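Local coordinates for PlaB phospholipase (Legionella pneumophila, PDB 6ZTI) that hydrolyses phospholipids as an alpha/beta-hydrolase virulence factor whose activity is controlled by NAD(H)-mediated tetramerization, at the interface of chains A and B. Residues are numbered along the deposited sequence; one frame, centred on the assembly and turned at random. Chains: chain A/B, PlaB phospholipase.

The interface of chains A and B. Residues chain A 19, 21, 58-60, 72, 76; chain B 468-470.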
loop_
_atom_site.group_PDB
_atom_site.type_symbol
_atom_site.label_atom_id
_atom_site.label_comp_id
_atom_site.label_asym_id
_atom_site.label_seq_id
_atom_site.Cartn_x
_atom_site.Cartn_y
_atom_site.Cartn_z
ATOM N N ILE A 19 5.637 -9.589 42.716
ATOM C CA ILE A 19 5.891 -10.086 41.370
ATOM C C ILE A 19 6.449 -8.951 40.531
ATOM O O ILE A 19 5.834 -7.883 40.427
ATOM C CB ILE A 19 4.625 -10.654 40.706
ATOM C CG1 ILE A 19 4.018 -11.748 41.572
ATOM C CG2 ILE A 19 4.958 -11.185 39.317
ATOM C CD1 ILE A 19 2.689 -12.261 41.054
ATOM N N VAL A 21 7.455 -7.413 36.889
ATOM C CA VAL A 21 7.001 -7.499 35.502
ATOM C C VAL A 21 7.760 -6.456 34.694
ATOM O O VAL A 21 7.766 -5.273 35.053
ATOM C CB VAL A 21 5.476 -7.291 35.383
ATOM C CG1 VAL A 21 5.009 -7.505 33.945
ATOM C CG2 VAL A 21 4.736 -8.225 36.324
ATOM N N GLY A 58 8.869 -11.996 37.019
ATOM C CA GLY A 58 8.074 -12.307 35.851
ATOM C C GLY A 58 8.902 -12.174 34.582
ATOM O O GLY A 58 9.794 -11.336 34.492
ATOM N N ARG A 59 8.629 -13.050 33.618
ATOM C CA ARG A 59 9.285 -12.988 32.316
ATOM C C ARG A 59 8.254 -13.306 31.244
ATOM O O ARG A 59 7.604 -14.357 31.299
ATOM C CB ARG A 59 10.481 -13.954 32.245
ATOM C CG ARG A 59 10.150 -15.428 32.399
ATOM C CD ARG A 59 11.438 -16.268 32.416
ATOM N NE ARG A 59 11.156 -17.688 32.258
ATOM C CZ ARG A 59 10.795 -18.500 33.249
ATOM N NH1 ARG A 59 10.682 -18.033 34.485
ATOM N NH2 ARG A 59 10.538 -19.781 33.001
ATOM N N TYR A 60 8.070 -12.391 30.296
ATOM C CA TYR A 60 7.146 -12.617 29.196
ATOM C C TYR A 60 7.827 -12.303 27.876
ATOM O O TYR A 60 8.853 -11.628 27.817
ATOM C CB TYR A 60 5.855 -11.791 29.339
ATOM C CG TYR A 60 6.054 -10.298 29.284
ATOM C CD1 TYR A 60 6.027 -9.624 28.075
ATOM C CD2 TYR A 60 6.247 -9.563 30.438
ATOM C CE1 TYR A 60 6.205 -8.253 28.016
ATOM C CE2 TYR A 60 6.417 -8.190 30.394
ATOM C CZ TYR A 60 6.396 -7.545 29.174
ATOM O OH TYR A 60 6.577 -6.186 29.113
ATOM N N ILE A 72 -0.652 -11.732 26.295
ATOM C CA ILE A 72 0.249 -11.681 27.438
ATOM C C ILE A 72 -0.529 -11.591 28.743
ATOM O O ILE A 72 -0.149 -12.212 29.744
ATOM C CB ILE A 72 1.232 -10.509 27.304
ATOM C CG1 ILE A 72 2.098 -10.685 26.056
ATOM C CG2 ILE A 72 2.110 -10.437 28.550
ATOM C CD1 ILE A 72 2.831 -9.426 25.636
ATOM N N PHE A 76 -0.363 -14.140 31.790
ATOM C CA PHE A 76 -0.063 -13.755 33.166
ATOM C C PHE A 76 -1.004 -14.451 34.135
ATOM O O PHE A 76 -0.571 -14.986 35.168
ATOM C CB PHE A 76 -0.157 -12.237 33.332
ATOM C CG PHE A 76 0.118 -11.771 34.734
ATOM C CD1 PHE A 76 1.379 -11.894 35.277
ATOM C CD2 PHE A 76 -0.882 -11.222 35.506
ATOM C CE1 PHE A 76 1.647 -11.469 36.576
ATOM C CE2 PHE A 76 -0.622 -10.799 36.799
ATOM C CZ PHE A 76 0.647 -10.924 37.331
ATOM N N PHE B 468 4.239 -16.103 29.232
ATOM C CA PHE B 468 4.438 -15.477 30.536
ATOM C C PHE B 468 4.659 -16.557 31.583
ATOM O O PHE B 468 3.809 -17.435 31.764
ATOM C CB PHE B 468 3.241 -14.594 30.924
ATOM C CG PHE B 468 3.590 -13.471 31.861
ATOM C CD1 PHE B 468 4.303 -13.708 33.027
ATOM C CD2 PHE B 468 3.195 -12.175 31.577
ATOM C CE1 PHE B 468 4.623 -12.668 33.900
ATOM C CE2 PHE B 468 3.511 -11.123 32.429
ATOM C CZ PHE B 468 4.230 -11.369 33.600
ATOM N N ARG B 469 5.787 -16.477 32.279
ATOM C CA ARG B 469 6.084 -17.333 33.417
ATOM C C ARG B 469 6.538 -16.456 34.580
ATOM O O ARG B 469 7.013 -15.337 34.382
ATOM C CB ARG B 469 7.177 -18.369 33.077
ATOM C CG ARG B 469 6.850 -19.302 31.906
ATOM C CD ARG B 469 6.002 -20.496 32.341
ATOM N NE ARG B 469 4.580 -20.162 32.414
ATOM C CZ ARG B 469 3.653 -20.929 32.987
ATOM N NH1 ARG B 469 3.994 -22.077 33.551
ATOM N NH2 ARG B 469 2.377 -20.550 33.000
ATOM N N ILE B 470 6.384 -16.966 35.804
ATOM C CA ILE B 470 6.958 -16.330 36.985
ATOM C C ILE B 470 7.737 -17.373 37.775
ATOM O O ILE B 470 7.345 -18.542 37.836
ATOM C CB ILE B 470 5.890 -15.657 37.872
ATOM C CG1 ILE B 470 4.925 -16.683 38.462
ATOM C CG2 ILE B 470 5.123 -14.616 37.075
ATOM C CD1 ILE B 470 3.955 -16.089 39.459
#
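A:Arg59 and B:Arg469 pair through their backbones in an antiparallel beta bridge, where the C-terminal strand 468-471 of chain B adds to strand 55-60 of the alpha/beta-hydrolase domain of chain A. The amide N of A:Arg59 donates to the carbonyl O of B:Arg469 (2.9 Å), and the N of B:Arg469 returns a bond to the O of A:Arg59 (3.0 Å). A:Gly58 with B:Ile470 and A:Tyr60 with B:Phe468 extend the ladder. The two-fold axis repeats this with the chains exchanged, and the reciprocal addition probably helps hold two subunits of the tetramer together.

Apolar packing centres on B:Phe468, whose CG lies anti to the backbone N (chi1 -153°), sending the ring between strand 55-60 and helix 69-89. One ring edge of A:Phe76 comes down on its face, planes 60° apart, with CD1 3.3 Å from CZ of B:Phe468. CB of A:Tyr60 sits over the face of the B:Phe468 ring, 3.5 Å from its CD2. The CG2 methyl of A:Ile72 meets CD2 of B:Phe468 at 3.7 Å, and CG1 of A:Val21 reaches CZ of B:Phe468.

The two guanidinium groups, of like charge, do not touch: NH2 of A:Arg59 is 6.0 Å from NE of B:Arg469, their planes nearly perpendicular. CB of B:Arg469 rests over the guanidinium centre of A:Arg59, 3.6 Å from CZ, while its own chain, bent at chi2 and chi3, turns back and NE bonds to the O of B:Phe468 at 2.9 Å.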